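PDB 4JZ5: Gp26 from Listeria phage P40, which probably cleaves the glycan strands of Listeria cell-wall peptidoglycan, being the catalytic domain of a phage endolysin of glycosyl hydrolase family 25. Local coordinates for residues K30-V35 against S205-N210; S38-D43 against G198-I203; G45-R50 against V72-G77. All coordinates share one frame; numbering follows the deposited sequence. Where two conformers were deposited one is given.

Contact 1. Residues K30-V35 against S205-N210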
loop_
_atom_site.group_PDB
_atom_site.type_symbol
_atom_site.label_atom_id
_atom_site.label_comp_id
_atom_site.label_asym_id
_atom_site.label_seq_id
_atom_site.Cartn_x
_atom_site.Cartn_y
_atom_site.Cartn_z
ATOM N N LYS A 30 11.241 4.260 0.525
ATOM C CA LYS A 30 12.618 4.742 0.554
ATOM C C LYS A 30 13.602 3.708 0.011
ATOM O O LYS A 30 14.729 4.063 -0.342
ATOM C CB LYS A 30 13.018 5.149 1.977
ATOM C CG LYS A 30 13.143 4.007 2.939
ATOM C CD LYS A 30 14.573 3.535 3.036
ATOM C CE LYS A 30 15.012 3.457 4.481
ATOM N NZ LYS A 30 16.479 3.236 4.600
ATOM N N TRP A 31 13.198 2.444 -0.053
ATOM C CA TRP A 31 14.073 1.401 -0.579
ATOM C C TRP A 31 14.236 1.467 -2.096
ATOM O O TRP A 31 15.067 0.756 -2.664
ATOM C CB TRP A 31 13.551 0.034 -0.142
ATOM C CG TRP A 31 13.641 -0.145 1.333
ATOM C CD1 TRP A 31 12.613 -0.211 2.217
ATOM C CD2 TRP A 31 14.840 -0.260 2.102
ATOM N NE1 TRP A 31 13.092 -0.369 3.497
ATOM C CE2 TRP A 31 14.459 -0.398 3.451
ATOM C CE3 TRP A 31 16.201 -0.256 1.779
ATOM C CZ2 TRP A 31 15.391 -0.536 4.479
ATOM C CZ3 TRP A 31 17.124 -0.393 2.800
ATOM C CH2 TRP A 31 16.714 -0.533 4.134
ATOM N N GLN A 32 13.457 2.330 -2.736
ATOM C CA GLN A 32 13.622 2.655 -4.144
ATOM C C GLN A 32 13.957 4.141 -4.237
ATOM O O GLN A 32 13.102 4.954 -4.581
ATOM C CB GLN A 32 12.356 2.324 -4.936
ATOM C CG GLN A 32 12.075 0.833 -5.100
ATOM C CD GLN A 32 11.603 0.174 -3.828
ATOM O OE1 GLN A 32 10.767 0.728 -3.088
ATOM N NE2 GLN A 32 12.102 -1.025 -3.566
ATOM N N PRO A 33 15.194 4.511 -3.881
ATOM C CA PRO A 33 15.498 5.942 -3.788
ATOM C C PRO A 33 15.534 6.665 -5.119
ATOM O O PRO A 33 15.313 7.878 -5.129
ATOM C CB PRO A 33 16.880 5.958 -3.126
ATOM C CG PRO A 33 17.473 4.611 -3.477
ATOM C CD PRO A 33 16.311 3.672 -3.414
ATOM N N THR A 34 15.828 5.965 -6.210
ATOM C CA THR A 34 15.783 6.549 -7.543
ATOM C C THR A 34 14.830 5.750 -8.406
ATOM O O THR A 34 14.944 4.529 -8.530
ATOM C CB THR A 34 17.176 6.553 -8.181
ATOM O OG1 THR A 34 18.019 7.426 -7.431
ATOM C CG2 THR A 34 17.115 7.032 -9.612
ATOM N N VAL A 35 13.860 6.458 -8.971
ATOM C CA VAL A 35 12.862 5.852 -9.837
ATOM C C VAL A 35 12.729 6.728 -11.066
ATOM O O VAL A 35 12.536 7.941 -10.938
ATOM C CB VAL A 35 11.485 5.788 -9.129
ATOM C CG1 VAL A 35 10.390 5.284 -10.076
ATOM C CG2 VAL A 35 11.551 4.931 -7.887
ATOM N N SER A 205 16.711 -1.050 -8.026
ATOM C CA SER A 205 16.502 -1.886 -6.862
ATOM C C SER A 205 15.395 -2.922 -7.029
ATOM O O SER A 205 14.465 -2.723 -7.807
ATOM C CB SER A 205 16.111 -0.974 -5.703
ATOM O OG SER A 205 16.624 0.329 -5.899
ATOM N N PRO A 206 15.459 -4.019 -6.257
ATOM C CA PRO A 206 14.316 -4.931 -6.291
ATOM C C PRO A 206 13.056 -4.150 -5.954
ATOM O O PRO A 206 13.109 -3.226 -5.134
ATOM C CB PRO A 206 14.640 -5.946 -5.199
ATOM C CG PRO A 206 16.127 -5.812 -4.964
ATOM C CD PRO A 206 16.480 -4.413 -5.274
ATOM N N VAL A 207 11.958 -4.488 -6.602
ATOM C CA VAL A 207 10.724 -3.797 -6.341
ATOM C C VAL A 207 9.597 -4.804 -6.172
ATOM O O VAL A 207 9.520 -5.837 -6.826
ATOM C CB VAL A 207 10.420 -2.750 -7.438
ATOM C CG1 VAL A 207 10.169 -3.400 -8.770
ATOM C CG2 VAL A 207 9.258 -1.847 -7.018
ATOM N N ASP A 208 8.692 -4.464 -5.262
ATOM C CA ASP A 208 7.461 -5.217 -5.063
ATOM C C ASP A 208 6.536 -5.050 -6.252
ATOM O O ASP A 208 6.230 -3.911 -6.671
ATOM C CB ASP A 208 6.694 -4.699 -3.844
ATOM C CG ASP A 208 7.372 -4.971 -2.520
ATOM O OD1 ASP A 208 8.284 -5.808 -2.410
ATOM O OD2 ASP A 208 6.941 -4.319 -1.517
ATOM N N MET A 209 6.048 -6.170 -6.775
ATOM C CA MET A 209 5.122 -6.169 -7.900
ATOM C C MET A 209 3.822 -6.822 -7.508
ATOM O O MET A 209 3.789 -7.769 -6.719
ATOM C CB MET A 209 5.734 -6.872 -9.095
ATOM C CG MET A 209 6.932 -6.113 -9.620
ATOM S SD MET A 209 7.666 -6.858 -11.080
ATOM C CE MET A 209 6.573 -6.395 -12.401
ATOM N N ASN A 210 2.747 -6.288 -8.077
ATOM C CA ASN A 210 1.390 -6.653 -7.727
ATOM C C ASN A 210 0.558 -6.784 -8.993
ATOM O O ASN A 210 0.841 -6.143 -10.007
ATOM C CB ASN A 210 0.710 -5.592 -6.833
ATOM C CG ASN A 210 1.524 -5.205 -5.616
ATOM O OD1 ASN A 210 1.324 -5.730 -4.539
ATOM N ND2 ASN A 210 2.425 -4.252 -5.787
HETATM O O HOH W 1 14.693 -2.270 -3.053
HETATM O O HOH W 2 16.233 2.827 -6.650
#

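Contact 2. Residues S38-D43 against G198-I203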
loop_
_atom_site.group_PDB
_atom_site.type_symbol
_atom_site.label_atom_id
_atom_site.label_comp_id
_atom_site.label_asym_id
_atom_site.label_seq_id
_atom_site.Cartn_x
_atom_site.Cartn_y
_atom_site.Cartn_z
ATOM N N SER A 38 8.746 8.467 -15.382
ATOM C CA SER A 38 8.211 8.390 -16.733
ATOM C C SER A 38 8.356 6.984 -17.315
ATOM O O SER A 38 7.547 6.561 -18.155
ATOM C CB SER A 38 8.864 9.442 -17.641
ATOM O OG SER A 38 10.238 9.186 -17.859
ATOM N N GLY A 39 9.407 6.278 -16.896
ATOM C CA GLY A 39 9.643 4.912 -17.335
ATOM C C GLY A 39 8.648 3.894 -16.801
ATOM O O GLY A 39 8.652 2.745 -17.248
ATOM N N LEU A 40 7.800 4.300 -15.863
ATOM C CA LEU A 40 6.748 3.428 -15.355
ATOM C C LEU A 40 5.472 3.491 -16.194
ATOM O O LEU A 40 4.607 2.621 -16.089
ATOM C CB LEU A 40 6.384 3.839 -13.944
ATOM C CG LEU A 40 7.510 3.870 -12.917
ATOM C CD1 LEU A 40 6.977 4.309 -11.568
ATOM C CD2 LEU A 40 8.187 2.510 -12.789
ATOM N N LYS A 41 5.345 4.517 -17.027
ATOM C CA LYS A 41 4.069 4.814 -17.662
ATOM C C LYS A 41 3.612 3.745 -18.634
ATOM O O LYS A 41 2.410 3.487 -18.750
ATOM C CB LYS A 41 4.141 6.173 -18.338
ATOM C CG LYS A 41 4.175 7.298 -17.338
ATOM C CD LYS A 41 2.787 7.643 -16.810
ATOM C CE LYS A 41 1.930 8.376 -17.851
ATOM N NZ LYS A 41 0.620 8.810 -17.302
ATOM N N GLU A 42 4.546 3.100 -19.324
ATOM C CA GLU A 42 4.169 2.120 -20.329
ATOM C C GLU A 42 3.425 0.925 -19.743
ATOM O O GLU A 42 2.399 0.505 -20.288
ATOM C CB GLU A 42 5.407 1.640 -21.085
ATOM C CG GLU A 42 5.084 0.691 -22.221
ATOM C CD GLU A 42 6.287 0.369 -23.078
ATOM O OE1 GLU A 42 6.104 -0.299 -24.117
ATOM O OE2 GLU A 42 7.412 0.776 -22.715
ATOM N N ASP A 43 3.947 0.361 -18.661
ATOM C CA ASP A 43 3.449 -0.926 -18.165
ATOM C C ASP A 43 2.734 -0.887 -16.821
ATOM O O ASP A 43 2.029 -1.837 -16.488
ATOM C CB ASP A 43 4.596 -1.938 -18.038
ATOM C CG ASP A 43 5.200 -2.322 -19.372
ATOM O OD1 ASP A 43 4.508 -2.192 -20.392
ATOM O OD2 ASP A 43 6.363 -2.773 -19.383
ATOM N N GLY A 198 10.944 -7.934 -7.974
ATOM C CA GLY A 198 10.686 -7.490 -9.323
ATOM C C GLY A 198 11.866 -6.785 -9.948
ATOM O O GLY A 198 12.697 -6.176 -9.257
ATOM N N ARG A 199 11.904 -6.853 -11.268
ATOM C CA ARG A 199 12.901 -6.157 -12.045
ATOM C C ARG A 199 12.208 -5.354 -13.123
ATOM O O ARG A 199 11.544 -5.900 -14.011
ATOM C CB ARG A 199 13.870 -7.134 -12.669
ATOM C CG ARG A 199 15.106 -6.458 -13.200
ATOM C CD ARG A 199 15.966 -7.450 -13.946
ATOM N NE ARG A 199 15.278 -7.961 -15.129
ATOM C CZ ARG A 199 15.287 -7.368 -16.321
ATOM N NH1 ARG A 199 15.955 -6.236 -16.511
ATOM N NH2 ARG A 199 14.626 -7.911 -17.333
ATOM N N ILE A 200 12.345 -4.047 -13.034
ATOM C CA ILE A 200 11.865 -3.178 -14.094
ATOM C C ILE A 200 12.945 -2.152 -14.406
ATOM O O ILE A 200 13.674 -1.703 -13.524
ATOM C CB ILE A 200 10.545 -2.494 -13.720
ATOM C CG1 ILE A 200 10.750 -1.567 -12.529
ATOM C CG2 ILE A 200 9.485 -3.545 -13.425
ATOM C CD1 ILE A 200 9.520 -0.802 -12.181
ATOM N N LYS A 201 13.035 -1.777 -15.665
ATOM C CA LYS A 201 14.122 -0.934 -16.126
ATOM C C LYS A 201 14.196 0.389 -15.372
ATOM O O LYS A 201 15.261 0.930 -15.145
ATOM C CB LYS A 201 13.966 -0.678 -17.623
ATOM C CG LYS A 201 14.953 0.302 -18.211
ATOM C CD LYS A 201 14.703 0.495 -19.700
ATOM C CE LYS A 201 15.708 1.451 -20.319
ATOM N NZ LYS A 201 17.106 0.963 -20.171
ATOM N N ALA A 202 13.042 0.893 -14.962
ATOM C CA ALA A 202 12.952 2.219 -14.356
ATOM C C ALA A 202 13.488 2.301 -12.930
ATOM O O ALA A 202 13.613 3.395 -12.387
ATOM C CB ALA A 202 11.514 2.677 -14.364
ATOM N N ILE A 203 13.787 1.159 -12.318
ATOM C CA ILE A 203 14.192 1.117 -10.917
ATOM C C ILE A 203 15.349 0.134 -10.768
ATOM O O ILE A 203 15.225 -1.030 -11.133
ATOM C CB ILE A 203 13.035 0.666 -10.004
ATOM C CG1 ILE A 203 11.851 1.614 -10.153
ATOM C CG2 ILE A 203 13.477 0.622 -8.563
ATOM C CD1 ILE A 203 10.628 1.190 -9.341
HETATM O O HOH W 3 10.504 0.029 -16.152
#

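Contact 3. Residues G45-R50 against V72-G77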
loop_
_atom_site.group_PDB
_atom_site.type_symbol
_atom_site.label_atom_id
_atom_site.label_comp_id
_atom_site.label_asym_id
_atom_site.label_seq_id
_atom_site.Cartn_x
_atom_site.Cartn_y
_atom_site.Cartn_z
ATOM N N GLY A 45 0.111 0.374 -14.019
ATOM C CA GLY A 45 -1.192 1.015 -13.943
ATOM C C GLY A 45 -1.455 1.868 -12.714
ATOM O O GLY A 45 -2.343 2.715 -12.723
ATOM N N PHE A 46 -0.722 1.603 -11.638
ATOM C CA PHE A 46 -0.920 2.281 -10.362
ATOM C C PHE A 46 0.321 2.032 -9.511
ATOM O O PHE A 46 0.988 1.010 -9.656
ATOM C CB PHE A 46 -2.146 1.695 -9.646
ATOM C CG PHE A 46 -2.650 2.514 -8.484
ATOM C CD1 PHE A 46 -3.423 3.638 -8.714
ATOM C CD2 PHE A 46 -2.401 2.157 -7.177
ATOM C CE1 PHE A 46 -3.914 4.408 -7.661
ATOM C CE2 PHE A 46 -2.906 2.924 -6.122
ATOM C CZ PHE A 46 -3.670 4.039 -6.370
ATOM N N VAL A 47 0.622 2.967 -8.624
ATOM C CA VAL A 47 1.727 2.830 -7.684
ATOM C C VAL A 47 1.232 3.168 -6.286
ATOM O O VAL A 47 0.526 4.150 -6.102
ATOM C CB VAL A 47 2.907 3.752 -8.062
ATOM C CG1 VAL A 47 4.047 3.647 -7.048
ATOM C CG2 VAL A 47 3.414 3.423 -9.458
ATOM N N VAL A 48 1.602 2.359 -5.299
ATOM C CA VAL A 48 1.361 2.684 -3.901
ATOM C C VAL A 48 2.697 3.051 -3.260
ATOM O O VAL A 48 3.666 2.315 -3.393
ATOM C CB VAL A 48 0.731 1.513 -3.123
ATOM C CG1 VAL A 48 0.049 2.054 -1.862
ATOM C CG2 VAL A 48 -0.271 0.753 -3.986
ATOM N N ILE A 49 2.761 4.189 -2.576
ATOM C CA ILE A 49 3.996 4.628 -1.955
ATOM C C ILE A 49 3.872 4.615 -0.449
ATOM O O ILE A 49 2.811 4.888 0.111
ATOM C CB ILE A 49 4.460 6.016 -2.454
ATOM C CG1 ILE A 49 3.583 7.148 -1.935
ATOM C CG2 ILE A 49 4.503 6.033 -3.970
ATOM C CD1 ILE A 49 3.977 8.511 -2.454
ATOM N N ARG A 50 4.966 4.304 0.232
ATOM C CA ARG A 50 4.964 4.263 1.693
ATOM C C ARG A 50 4.901 5.667 2.272
ATOM O O ARG A 50 5.703 6.525 1.907
ATOM C CB ARG A 50 6.204 3.555 2.230
ATOM C CG ARG A 50 6.101 3.253 3.725
ATOM C CD ARG A 50 7.189 2.322 4.219
ATOM N NE ARG A 50 8.468 3.008 4.323
ATOM C CZ ARG A 50 9.569 2.461 4.825
ATOM N NH1 ARG A 50 9.554 1.213 5.271
ATOM N NH2 ARG A 50 10.685 3.170 4.880
ATOM N N VAL A 72 4.194 12.922 -13.970
ATOM C CA VAL A 72 3.924 12.121 -15.156
ATOM C C VAL A 72 2.485 11.640 -15.226
ATOM O O VAL A 72 2.116 10.944 -16.175
ATOM C CB VAL A 72 4.873 10.900 -15.261
ATOM C CG1 VAL A 72 6.319 11.364 -15.293
ATOM C CG2 VAL A 72 4.654 9.909 -14.131
ATOM N N GLY A 73 1.653 12.018 -14.256
ATOM C CA GLY A 73 0.261 11.610 -14.251
ATOM C C GLY A 73 0.043 10.143 -13.917
ATOM O O GLY A 73 -0.940 9.557 -14.365
ATOM N N MET A 74 0.933 9.540 -13.133
ATOM C CA MET A 74 0.710 8.166 -12.680
ATOM C C MET A 74 -0.219 8.182 -11.481
ATOM O O MET A 74 0.116 8.787 -10.468
ATOM C CB MET A 74 2.027 7.516 -12.289
ATOM C CG MET A 74 1.866 6.135 -11.684
ATOM S SD MET A 74 1.271 4.855 -12.798
ATOM C CE MET A 74 2.734 4.647 -13.832
ATOM N N PRO A 75 -1.368 7.502 -11.568
ATOM C CA PRO A 75 -2.227 7.444 -10.380
ATOM C C PRO A 75 -1.527 6.698 -9.252
ATOM O O PRO A 75 -0.795 5.738 -9.484
ATOM C CB PRO A 75 -3.475 6.707 -10.874
ATOM C CG PRO A 75 -3.042 5.963 -12.071
ATOM C CD PRO A 75 -1.941 6.763 -12.706
ATOM N N PHE A 76 -1.736 7.155 -8.024
ATOM C CA PHE A 76 -1.054 6.552 -6.908
ATOM C C PHE A 76 -1.839 6.661 -5.617
ATOM O O PHE A 76 -2.775 7.430 -5.473
ATOM C CB PHE A 76 0.369 7.153 -6.756
ATOM C CG PHE A 76 0.407 8.508 -6.104
ATOM C CD1 PHE A 76 0.196 9.653 -6.845
ATOM C CD2 PHE A 76 0.666 8.634 -4.742
ATOM C CE1 PHE A 76 0.229 10.903 -6.253
ATOM C CE2 PHE A 76 0.712 9.883 -4.143
ATOM C CZ PHE A 76 0.488 11.022 -4.908
ATOM N N GLY A 77 -1.421 5.837 -4.675
ATOM C CA GLY A 77 -1.951 5.810 -3.332
ATOM C C GLY A 77 -0.840 5.731 -2.304
ATOM O O GLY A 77 0.340 5.707 -2.650
#

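Contact 1. Residues K30-V35 against S205-N210
Gln32 reaches across to the backbone of Pro206 with its side-chain amide, joining the loop after the first barrel strand to the antiparallel strand that closes the family 25 barrel. NE2 of Gln32 donates to O of Pro206 at 2.9 Å. The bond lies in the carbonyl plane but is bent, with an angle of 139° at the hydrogen, and the acceptor is tilted out of the amide plane. A kink in the glutamine chain (chi2 73°) turns the amide toward the strand. Its CG then passes CG2 of Val207 at 4.3 Å, a loose apolar touch alongside the amide. OE1 is engaged by the backbone N of Ser29; with O and N each bonded, the flip of the buried amide is well determined.

Water adds a second polar layer. One molecule donates to O of Pro206 at 2.8 Å and to O of Trp31 at 3.1 Å, giving the proline carbonyl two donors. A second water accepts from N of Thr34 at 3.2 Å and bonds to OG of Ser205, but this bridge is doubtful, belonging to one of two deposited serine conformers. The segments bury 165 Å² between them, and the sole direct hydrogen bond is the Gln32 one.

Further out, Lys30 N bonds to Asp59, and Asn210 ties the far end of the strand to Asp27 and Trp170. On the exposed side of the loop, CD of Lys30 sits 3.9 Å above the plane of the Trp31 ring, over its centre.

Contact 2. Residues S38-D43 against G198-I203
Leu40 supplies the main bump here, and the turn from Ile200 to Ile203 supplies the hollow that receives it. A single methyl, CD2 of Leu40, does the touching, and it lies 3.6 Å from CD1 of Ile200. CB of Ala202 is almost as near to the same CD2 of Leu40, at 3.7 Å, and CD1 of Ile203 forms a looser third wall. These three methyl groups make a shallow apolar seat. Because CD1 of Leu40 continues the chain away from CA (chi2 180°), CD2 is the branch left to project into the seat, while CD1 packs on Val35. The side chains of Leu40 and Ile200 cross at about a right angle. Ile200 has its CG1 between the backbone N and the carbonyl carbon (chi1 64°), and from there the extended chain carries CD1 to the leucine.

A second, smaller fit lies beside the first. The methyl of Ala202 rests on the bare backbone of Gly39, its CB 4.0 Å from the glycine C. With no side chain between them the two backbones close to 5.2 Å between CA atoms.

The receiving shape is that of a type I beta turn, closed by Ile203 N donating to Ile200 O at 3.1 Å. It follows strand 197-200, and the partner segment 38-43 has helical backbone angles without the regular bonds. Leu40 and Ile200 also both touch Leu26, so the contact lies against the first barrel strand.

Polar chemistry plays a small part. One water accepts from N of Ala202 at 2.9 Å and donates only weakly to O of Gly39. The match therefore rests on methyl groups packed against methyls and a bare glycine backbone, while the water marks a partly hydrated margin.

Contact 3. Residues G45-R50 against V72-G77
Phe46 lies against the backbone of Phe76 and Gly77, and this is the dense part of the contact. CA of Phe76 sits over one face of the Phe46 ring, 3.9 Å from its centroid and 24° off the normal, a CH-pi contact shifted toward the rim. CZ of the same ring comes within 3.3 Å of N of Gly77, where the absence of a side chain lets the ring settle on the strand.

Hydrogen bonds run beside this packing. N of Gly77 donates to O of Val47 at 2.9 Å, and N of Ile49 to O of Gly77 at 2.9 Å with a nearly straight 169° at the hydrogen. These bonds, with Val47 paired to Phe76 and Val48 to Gly77, define neighbouring parallel strands of the barrel, the two ends of a beta-alpha-beta crossover through helix 62-72. That helix covers the face bearing Ile49 and Phe76: Leu69 touches both. With CG of Phe76 between its N and carbonyl carbon (chi1 78°), the ring runs toward Ile49 and meets its CD1 at CE2, 3.9 Å away.

The start of the strands is more exposed, and its bond, Val47 N to Pro75 O, is longest at 3.2 Å. Partly exposed Pro75 still touches O of Gly45 through CG at 3.4 Å, and buried Met74 crosses Val47 at about a right angle. Beyond, exposed Gly73 ends the helix in a Schellman motif.

From the N terminus, the chain leaves strand 25-28 through residues 30-35, which contact 1 joins to strand 206-211 some 170 residues later. Next comes 38-43, closed by contact 2 onto the turn after strand 197-200, a slightly shorter loop lying wholly within the first. Contact 3 spans a far shorter loop, 45-50 to 72-77, and sits within both, so the three nest without crossing. Contact 1 ties the loop between the first two barrel strands to closing strand 206-211, contact 2 ties it to the turn leading toward that strand, and contact 3 pairs the second strand with the third. They also touch: Gln32 CG packs on Ile203 CG2, and Lys41 NZ reaches Val72 O.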